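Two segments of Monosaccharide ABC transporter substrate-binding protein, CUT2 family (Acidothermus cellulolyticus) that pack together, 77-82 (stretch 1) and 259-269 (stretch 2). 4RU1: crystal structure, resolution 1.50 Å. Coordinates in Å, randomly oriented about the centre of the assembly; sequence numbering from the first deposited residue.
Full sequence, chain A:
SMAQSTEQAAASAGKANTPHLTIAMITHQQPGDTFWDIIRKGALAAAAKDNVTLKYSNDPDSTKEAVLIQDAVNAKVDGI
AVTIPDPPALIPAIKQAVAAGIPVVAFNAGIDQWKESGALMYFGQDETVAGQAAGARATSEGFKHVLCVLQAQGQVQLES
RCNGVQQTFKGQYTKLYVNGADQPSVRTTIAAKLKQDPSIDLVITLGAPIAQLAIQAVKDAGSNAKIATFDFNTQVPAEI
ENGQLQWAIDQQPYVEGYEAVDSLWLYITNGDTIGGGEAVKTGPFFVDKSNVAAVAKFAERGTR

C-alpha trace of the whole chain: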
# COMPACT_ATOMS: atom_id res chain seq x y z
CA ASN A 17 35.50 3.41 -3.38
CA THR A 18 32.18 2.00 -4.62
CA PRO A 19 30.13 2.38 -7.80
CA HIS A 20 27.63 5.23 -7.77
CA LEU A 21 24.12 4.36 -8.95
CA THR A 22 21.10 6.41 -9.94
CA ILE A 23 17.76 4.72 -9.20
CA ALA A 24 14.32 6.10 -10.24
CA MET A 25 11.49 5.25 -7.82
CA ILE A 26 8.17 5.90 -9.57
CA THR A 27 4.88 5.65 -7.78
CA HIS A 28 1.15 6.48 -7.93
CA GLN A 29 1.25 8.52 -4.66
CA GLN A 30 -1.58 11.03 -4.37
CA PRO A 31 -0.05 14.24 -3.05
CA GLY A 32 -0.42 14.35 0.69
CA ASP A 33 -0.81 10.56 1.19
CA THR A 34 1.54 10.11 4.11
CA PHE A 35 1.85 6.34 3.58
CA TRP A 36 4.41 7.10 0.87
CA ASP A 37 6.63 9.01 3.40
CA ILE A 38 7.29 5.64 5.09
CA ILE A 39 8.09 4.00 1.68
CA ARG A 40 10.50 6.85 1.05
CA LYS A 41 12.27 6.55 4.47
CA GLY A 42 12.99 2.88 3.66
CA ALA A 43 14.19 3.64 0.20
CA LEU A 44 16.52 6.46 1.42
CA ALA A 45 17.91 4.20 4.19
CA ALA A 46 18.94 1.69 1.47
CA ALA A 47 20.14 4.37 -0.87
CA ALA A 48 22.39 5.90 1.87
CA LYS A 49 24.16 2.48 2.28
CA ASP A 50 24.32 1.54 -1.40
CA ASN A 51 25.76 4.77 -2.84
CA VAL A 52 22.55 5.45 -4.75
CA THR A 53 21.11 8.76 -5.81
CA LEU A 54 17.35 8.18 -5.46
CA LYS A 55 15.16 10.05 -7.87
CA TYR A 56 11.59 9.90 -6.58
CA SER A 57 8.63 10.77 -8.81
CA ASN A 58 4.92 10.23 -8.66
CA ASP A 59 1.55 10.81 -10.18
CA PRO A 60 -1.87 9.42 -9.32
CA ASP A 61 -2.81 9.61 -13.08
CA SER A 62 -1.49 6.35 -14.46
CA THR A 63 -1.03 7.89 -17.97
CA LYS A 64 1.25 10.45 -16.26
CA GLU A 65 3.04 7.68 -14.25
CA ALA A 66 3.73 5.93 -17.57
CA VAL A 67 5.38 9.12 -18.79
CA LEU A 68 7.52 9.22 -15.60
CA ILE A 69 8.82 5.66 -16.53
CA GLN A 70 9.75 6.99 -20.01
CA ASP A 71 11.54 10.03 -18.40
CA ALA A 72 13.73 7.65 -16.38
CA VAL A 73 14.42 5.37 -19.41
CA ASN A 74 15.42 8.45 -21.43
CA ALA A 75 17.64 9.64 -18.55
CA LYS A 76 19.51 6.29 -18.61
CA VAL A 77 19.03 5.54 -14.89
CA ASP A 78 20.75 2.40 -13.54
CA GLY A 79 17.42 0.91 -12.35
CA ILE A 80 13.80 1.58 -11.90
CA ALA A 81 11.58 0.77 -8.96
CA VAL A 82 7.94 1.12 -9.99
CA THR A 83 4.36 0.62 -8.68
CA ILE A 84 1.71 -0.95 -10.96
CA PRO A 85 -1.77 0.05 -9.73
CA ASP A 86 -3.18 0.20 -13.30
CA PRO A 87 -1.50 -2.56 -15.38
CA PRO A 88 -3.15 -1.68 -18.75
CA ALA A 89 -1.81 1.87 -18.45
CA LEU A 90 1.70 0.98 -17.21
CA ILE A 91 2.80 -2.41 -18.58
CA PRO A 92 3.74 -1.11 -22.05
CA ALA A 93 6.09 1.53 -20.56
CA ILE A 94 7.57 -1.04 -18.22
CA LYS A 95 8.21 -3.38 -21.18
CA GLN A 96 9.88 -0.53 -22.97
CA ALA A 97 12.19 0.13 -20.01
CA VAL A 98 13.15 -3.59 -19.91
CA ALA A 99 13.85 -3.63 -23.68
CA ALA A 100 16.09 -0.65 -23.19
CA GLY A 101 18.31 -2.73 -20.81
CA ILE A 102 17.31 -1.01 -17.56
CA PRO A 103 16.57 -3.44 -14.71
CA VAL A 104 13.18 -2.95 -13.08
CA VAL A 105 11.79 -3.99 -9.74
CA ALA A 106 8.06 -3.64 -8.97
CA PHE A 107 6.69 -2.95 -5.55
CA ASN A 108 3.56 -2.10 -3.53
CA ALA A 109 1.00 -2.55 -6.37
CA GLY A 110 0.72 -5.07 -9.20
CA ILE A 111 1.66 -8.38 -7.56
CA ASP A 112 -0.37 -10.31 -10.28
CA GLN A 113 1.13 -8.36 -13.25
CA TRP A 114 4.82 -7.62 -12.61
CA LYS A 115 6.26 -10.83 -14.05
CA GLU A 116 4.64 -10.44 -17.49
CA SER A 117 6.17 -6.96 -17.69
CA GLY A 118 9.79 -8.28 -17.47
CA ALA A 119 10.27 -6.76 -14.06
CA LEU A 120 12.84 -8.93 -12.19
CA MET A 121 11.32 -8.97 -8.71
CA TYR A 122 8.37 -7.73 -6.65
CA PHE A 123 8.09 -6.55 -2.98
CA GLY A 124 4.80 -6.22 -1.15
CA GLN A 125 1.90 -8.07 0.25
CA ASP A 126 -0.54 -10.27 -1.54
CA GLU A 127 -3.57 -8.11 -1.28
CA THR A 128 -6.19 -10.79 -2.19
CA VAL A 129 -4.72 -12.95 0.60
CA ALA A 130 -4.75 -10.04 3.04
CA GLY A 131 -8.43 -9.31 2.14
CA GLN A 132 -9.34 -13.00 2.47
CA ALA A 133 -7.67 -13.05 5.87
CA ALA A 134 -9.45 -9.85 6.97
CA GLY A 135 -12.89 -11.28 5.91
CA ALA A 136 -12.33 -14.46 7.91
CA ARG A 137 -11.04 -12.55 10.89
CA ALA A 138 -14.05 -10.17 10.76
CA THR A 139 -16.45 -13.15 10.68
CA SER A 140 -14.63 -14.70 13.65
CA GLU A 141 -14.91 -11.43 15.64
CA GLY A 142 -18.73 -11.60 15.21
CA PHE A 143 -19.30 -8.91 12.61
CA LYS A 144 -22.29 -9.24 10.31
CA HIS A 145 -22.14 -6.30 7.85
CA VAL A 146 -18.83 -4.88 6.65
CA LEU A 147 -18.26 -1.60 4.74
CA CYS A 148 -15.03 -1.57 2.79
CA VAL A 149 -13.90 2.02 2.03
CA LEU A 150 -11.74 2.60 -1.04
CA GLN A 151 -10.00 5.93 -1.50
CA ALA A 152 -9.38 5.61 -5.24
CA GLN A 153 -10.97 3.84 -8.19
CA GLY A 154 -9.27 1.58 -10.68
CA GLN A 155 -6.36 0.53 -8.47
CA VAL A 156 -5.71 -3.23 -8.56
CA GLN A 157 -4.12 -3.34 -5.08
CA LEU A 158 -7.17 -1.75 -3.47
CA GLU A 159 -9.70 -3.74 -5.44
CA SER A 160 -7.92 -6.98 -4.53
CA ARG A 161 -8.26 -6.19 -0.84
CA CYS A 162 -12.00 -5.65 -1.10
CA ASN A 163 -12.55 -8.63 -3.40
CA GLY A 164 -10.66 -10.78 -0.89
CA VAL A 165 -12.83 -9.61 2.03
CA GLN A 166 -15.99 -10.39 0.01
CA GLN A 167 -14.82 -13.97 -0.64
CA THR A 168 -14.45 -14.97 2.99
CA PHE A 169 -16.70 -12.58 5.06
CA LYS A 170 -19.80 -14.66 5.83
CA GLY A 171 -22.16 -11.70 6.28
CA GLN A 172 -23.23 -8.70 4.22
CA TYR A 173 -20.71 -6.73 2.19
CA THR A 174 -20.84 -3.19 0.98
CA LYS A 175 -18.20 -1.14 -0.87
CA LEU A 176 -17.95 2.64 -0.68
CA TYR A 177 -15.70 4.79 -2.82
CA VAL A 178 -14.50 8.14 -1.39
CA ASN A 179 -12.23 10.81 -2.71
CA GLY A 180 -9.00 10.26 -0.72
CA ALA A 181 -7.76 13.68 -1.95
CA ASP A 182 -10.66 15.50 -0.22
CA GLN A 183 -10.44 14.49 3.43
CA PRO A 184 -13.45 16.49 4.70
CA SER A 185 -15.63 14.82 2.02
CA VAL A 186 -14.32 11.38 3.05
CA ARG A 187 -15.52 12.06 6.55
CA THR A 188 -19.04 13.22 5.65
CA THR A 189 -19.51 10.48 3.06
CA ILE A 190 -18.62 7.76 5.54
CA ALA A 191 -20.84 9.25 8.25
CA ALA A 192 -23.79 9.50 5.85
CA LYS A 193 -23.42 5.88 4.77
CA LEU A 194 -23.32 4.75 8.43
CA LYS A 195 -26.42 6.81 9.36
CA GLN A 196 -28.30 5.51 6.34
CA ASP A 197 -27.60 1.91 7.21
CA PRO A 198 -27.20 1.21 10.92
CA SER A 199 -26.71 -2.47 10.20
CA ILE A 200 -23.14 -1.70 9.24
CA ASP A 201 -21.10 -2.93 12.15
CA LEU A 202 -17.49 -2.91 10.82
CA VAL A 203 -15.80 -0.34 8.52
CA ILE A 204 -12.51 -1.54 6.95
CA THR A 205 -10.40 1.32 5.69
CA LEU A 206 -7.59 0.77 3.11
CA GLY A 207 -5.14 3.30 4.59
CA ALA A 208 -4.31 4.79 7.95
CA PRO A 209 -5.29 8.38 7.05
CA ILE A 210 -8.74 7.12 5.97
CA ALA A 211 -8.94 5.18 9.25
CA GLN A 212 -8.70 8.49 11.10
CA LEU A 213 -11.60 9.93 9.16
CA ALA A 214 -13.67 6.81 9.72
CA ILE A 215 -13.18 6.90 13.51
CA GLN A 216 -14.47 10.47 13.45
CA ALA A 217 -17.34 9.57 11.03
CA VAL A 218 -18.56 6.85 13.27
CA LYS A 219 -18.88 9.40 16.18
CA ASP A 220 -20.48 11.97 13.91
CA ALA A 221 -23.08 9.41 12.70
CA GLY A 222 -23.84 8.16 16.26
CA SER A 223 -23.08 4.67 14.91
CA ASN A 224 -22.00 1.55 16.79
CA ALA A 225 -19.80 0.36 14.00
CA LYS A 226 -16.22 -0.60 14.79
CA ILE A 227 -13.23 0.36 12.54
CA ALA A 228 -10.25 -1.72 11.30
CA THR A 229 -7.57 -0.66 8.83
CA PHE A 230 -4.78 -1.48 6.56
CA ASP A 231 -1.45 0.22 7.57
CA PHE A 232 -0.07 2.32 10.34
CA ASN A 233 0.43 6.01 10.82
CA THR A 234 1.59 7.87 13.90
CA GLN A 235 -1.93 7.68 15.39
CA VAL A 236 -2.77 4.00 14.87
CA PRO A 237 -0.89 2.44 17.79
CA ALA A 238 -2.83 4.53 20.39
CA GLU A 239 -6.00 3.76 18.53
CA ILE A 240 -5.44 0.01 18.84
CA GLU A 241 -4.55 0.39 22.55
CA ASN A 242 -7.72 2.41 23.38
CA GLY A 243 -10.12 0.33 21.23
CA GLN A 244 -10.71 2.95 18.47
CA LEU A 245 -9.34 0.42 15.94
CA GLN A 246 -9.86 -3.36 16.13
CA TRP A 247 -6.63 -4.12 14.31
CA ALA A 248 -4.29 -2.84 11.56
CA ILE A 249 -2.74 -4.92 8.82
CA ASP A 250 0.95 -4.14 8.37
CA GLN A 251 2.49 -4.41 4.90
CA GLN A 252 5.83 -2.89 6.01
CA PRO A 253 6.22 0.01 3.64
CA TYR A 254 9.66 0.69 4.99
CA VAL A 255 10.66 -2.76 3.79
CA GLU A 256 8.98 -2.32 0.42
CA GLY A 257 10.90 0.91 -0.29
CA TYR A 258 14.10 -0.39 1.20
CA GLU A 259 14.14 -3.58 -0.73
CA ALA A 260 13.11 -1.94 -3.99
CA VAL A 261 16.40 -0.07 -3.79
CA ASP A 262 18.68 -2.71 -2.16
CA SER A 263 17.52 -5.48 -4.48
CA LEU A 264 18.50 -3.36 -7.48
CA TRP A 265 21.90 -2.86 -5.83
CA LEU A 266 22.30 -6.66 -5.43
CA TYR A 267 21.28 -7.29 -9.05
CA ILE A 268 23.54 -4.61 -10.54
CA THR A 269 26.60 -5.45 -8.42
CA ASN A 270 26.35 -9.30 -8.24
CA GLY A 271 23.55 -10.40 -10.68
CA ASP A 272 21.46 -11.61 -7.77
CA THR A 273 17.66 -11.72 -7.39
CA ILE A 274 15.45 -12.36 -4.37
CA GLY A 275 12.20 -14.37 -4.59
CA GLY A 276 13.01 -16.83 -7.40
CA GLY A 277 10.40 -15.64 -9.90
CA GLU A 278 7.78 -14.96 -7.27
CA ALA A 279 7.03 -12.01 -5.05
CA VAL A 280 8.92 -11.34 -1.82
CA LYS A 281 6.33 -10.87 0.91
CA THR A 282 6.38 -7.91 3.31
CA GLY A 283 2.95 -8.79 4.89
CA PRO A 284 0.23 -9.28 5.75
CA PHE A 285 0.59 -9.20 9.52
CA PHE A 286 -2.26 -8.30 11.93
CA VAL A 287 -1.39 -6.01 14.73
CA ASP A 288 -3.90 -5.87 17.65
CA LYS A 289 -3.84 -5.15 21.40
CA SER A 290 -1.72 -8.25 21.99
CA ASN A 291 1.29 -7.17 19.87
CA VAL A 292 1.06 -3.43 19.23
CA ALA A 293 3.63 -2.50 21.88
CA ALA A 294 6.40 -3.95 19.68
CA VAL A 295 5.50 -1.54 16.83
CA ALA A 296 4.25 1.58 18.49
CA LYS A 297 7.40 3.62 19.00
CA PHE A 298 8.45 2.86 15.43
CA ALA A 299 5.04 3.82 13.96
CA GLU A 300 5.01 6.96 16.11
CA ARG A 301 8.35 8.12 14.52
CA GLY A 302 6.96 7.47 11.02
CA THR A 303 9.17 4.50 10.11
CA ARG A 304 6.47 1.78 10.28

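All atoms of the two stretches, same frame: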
# COMPACT_ATOMS: atom_id res chain seq x y z
N VAL A 77 18.83 5.95 -16.27
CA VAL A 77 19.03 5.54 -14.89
C VAL A 77 19.60 4.10 -14.85
O VAL A 77 19.43 3.28 -15.79
CB VAL A 77 17.73 5.66 -13.98
CG1 VAL A 77 17.22 7.12 -13.99
CG2 VAL A 77 16.65 4.71 -14.45
N ASP A 78 20.21 3.76 -13.72
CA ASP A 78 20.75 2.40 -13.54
C ASP A 78 19.68 1.34 -13.20
O ASP A 78 19.94 0.14 -13.39
CB ASP A 78 21.84 2.38 -12.50
CG ASP A 78 22.99 3.27 -12.91
OD1 ASP A 78 23.61 2.96 -13.91
OD2 ASP A 78 23.22 4.37 -12.29
N GLY A 79 18.53 1.78 -12.65
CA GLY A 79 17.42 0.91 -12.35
C GLY A 79 16.22 1.74 -12.04
O GLY A 79 16.32 2.90 -11.68
N ILE A 80 15.10 1.06 -12.14
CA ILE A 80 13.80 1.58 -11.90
C ILE A 80 13.08 0.70 -10.89
O ILE A 80 13.02 -0.50 -11.01
CB ILE A 80 12.97 1.67 -13.18
CG1 ILE A 80 13.59 2.71 -14.19
CG2 ILE A 80 11.49 2.02 -12.85
CD1 ILE A 80 12.99 2.69 -15.57
N ALA A 81 12.51 1.36 -9.88
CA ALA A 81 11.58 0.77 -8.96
C ALA A 81 10.21 1.39 -9.17
O ALA A 81 10.07 2.65 -9.09
CB ALA A 81 12.12 1.03 -7.57
N VAL A 82 9.21 0.58 -9.53
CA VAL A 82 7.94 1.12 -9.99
C VAL A 82 6.74 0.42 -9.36
O VAL A 82 6.76 -0.76 -9.06
CB VAL A 82 7.85 0.97 -11.51
CG1 VAL A 82 7.80 -0.48 -11.98
CG2 VAL A 82 6.72 1.79 -12.05
N GLU A 259 13.74 -2.49 0.13
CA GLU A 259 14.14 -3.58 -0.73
C GLU A 259 14.09 -3.25 -2.22
O GLU A 259 14.88 -3.81 -3.03
CB GLU A 259 13.29 -4.81 -0.50
CG GLU A 259 13.45 -5.46 0.91
CD GLU A 259 14.91 -5.89 1.25
OE1 GLU A 259 15.61 -6.22 0.27
OE2 GLU A 259 15.27 -5.94 2.43
N ALA A 260 13.16 -2.37 -2.60
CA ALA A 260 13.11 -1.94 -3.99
C ALA A 260 14.48 -1.42 -4.39
O ALA A 260 15.00 -1.76 -5.43
CB ALA A 260 12.07 -0.84 -4.21
N VAL A 261 15.10 -0.65 -3.52
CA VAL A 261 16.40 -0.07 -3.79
C VAL A 261 17.51 -1.13 -3.63
O VAL A 261 18.36 -1.29 -4.52
CB VAL A 261 16.68 1.18 -2.97
CG1 VAL A 261 18.12 1.62 -3.15
CG2 VAL A 261 15.70 2.25 -3.36
N ASP A 262 17.57 -1.79 -2.48
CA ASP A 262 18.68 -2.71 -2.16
C ASP A 262 18.73 -3.92 -3.07
O ASP A 262 19.85 -4.42 -3.37
CB ASP A 262 18.61 -3.10 -0.68
CG ASP A 262 19.93 -3.59 -0.16
OD1 ASP A 262 20.91 -2.82 -0.17
OD2 ASP A 262 20.02 -4.73 0.37
N SER A 263 17.60 -4.41 -3.54
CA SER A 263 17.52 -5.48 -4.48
C SER A 263 18.12 -5.07 -5.81
O SER A 263 18.76 -5.90 -6.47
CB SER A 263 16.12 -6.05 -4.58
OG SER A 263 15.26 -5.23 -5.39
N LEU A 264 17.85 -3.83 -6.24
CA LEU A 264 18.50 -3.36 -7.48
C LEU A 264 20.02 -3.29 -7.30
O LEU A 264 20.81 -3.64 -8.21
CB LEU A 264 17.93 -2.00 -7.92
CG LEU A 264 16.58 -2.08 -8.56
CD1 LEU A 264 15.87 -0.73 -8.73
CD2 LEU A 264 16.75 -2.68 -9.93
N TRP A 265 20.45 -2.94 -6.10
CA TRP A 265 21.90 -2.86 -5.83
C TRP A 265 22.48 -4.29 -5.89
O TRP A 265 23.52 -4.49 -6.51
CB TRP A 265 22.22 -2.14 -4.51
CG TRP A 265 23.65 -2.22 -4.04
CD1 TRP A 265 24.63 -1.27 -4.23
CD2 TRP A 265 24.25 -3.30 -3.30
NE1 TRP A 265 25.82 -1.69 -3.60
CE2 TRP A 265 25.60 -2.94 -3.07
CE3 TRP A 265 23.77 -4.53 -2.83
CZ2 TRP A 265 26.47 -3.77 -2.38
CZ3 TRP A 265 24.64 -5.36 -2.14
CH2 TRP A 265 25.97 -4.98 -1.95
N LEU A 266 21.84 -5.29 -5.31
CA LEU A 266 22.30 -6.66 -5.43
C LEU A 266 22.32 -7.20 -6.87
O LEU A 266 23.27 -7.90 -7.31
CB LEU A 266 21.38 -7.58 -4.58
CG LEU A 266 21.59 -7.72 -3.09
CD1 LEU A 266 20.39 -8.40 -2.42
CD2 LEU A 266 22.87 -8.57 -2.85
N TYR A 267 21.32 -6.87 -7.65
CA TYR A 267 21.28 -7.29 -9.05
C TYR A 267 22.43 -6.66 -9.84
O TYR A 267 23.05 -7.32 -10.64
CB TYR A 267 19.95 -6.93 -9.71
CG TYR A 267 19.84 -7.47 -11.10
CD1 TYR A 267 19.56 -8.81 -11.32
CD2 TYR A 267 19.99 -6.65 -12.19
CE1 TYR A 267 19.44 -9.33 -12.61
CE2 TYR A 267 19.87 -7.16 -13.49
CZ TYR A 267 19.59 -8.50 -13.69
OH TYR A 267 19.44 -9.03 -15.01
N ILE A 268 22.58 -5.34 -9.71
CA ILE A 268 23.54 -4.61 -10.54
C ILE A 268 24.95 -5.00 -10.13
O ILE A 268 25.82 -5.21 -11.00
CB ILE A 268 23.28 -3.09 -10.42
CG1 ILE A 268 21.99 -2.66 -11.09
CG2 ILE A 268 24.45 -2.27 -11.00
CD1 ILE A 268 21.50 -1.32 -10.58
N THR A 269 25.21 -5.18 -8.85
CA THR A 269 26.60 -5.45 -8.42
C THR A 269 26.99 -6.94 -8.51
O THR A 269 28.13 -7.23 -8.68
CB THR A 269 26.83 -4.96 -6.99
OG1 THR A 269 25.93 -5.64 -6.14
CG2 THR A 269 26.54 -3.51 -6.87

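The segment 77-82 packs against the helix 259-269 in a nearly antiparallel arrangement, with 151° between the N-to-C directions of strand and helix and a closest approach of their axes of 8.6 Å. No hydrogen bond crosses the interface, and the contact is one of van der Waals packing. Val-77 lies out of reach of the helix. At Asp-78 the side chain leaves sideways, and its OD2 is hydrogen-bonded elsewhere in the structure. Ile-268 CD1 lies 3.5 Å from Asp-78 O and 4.2 Å from Asp-78 CB. Gly-79 has no side chain, and Leu-264 packs directly over its backbone, with CD1 of Leu-264 4.1 Å from Gly-79 C. A CB on Gly-79 would point toward the helix and fall only 3.1 Å from Leu-264 CD2, a tight fit. Ile-80 directs its side chain away, yet its carbonyl still takes part, Ile-80 O lying 3.7 Å from Leu-264 CD1. Ala-81 faces the helix again, in keeping with the alternation of side chains along a strand. Its CB sits 3.8 Å from Ala-260 CB and 4.3 Å from Leu-264 CD1; with two small side chains meeting, the CA atoms of Ala-81 and Ala-260 approach to 5.9 Å. Val-82 then turns away and makes no contact.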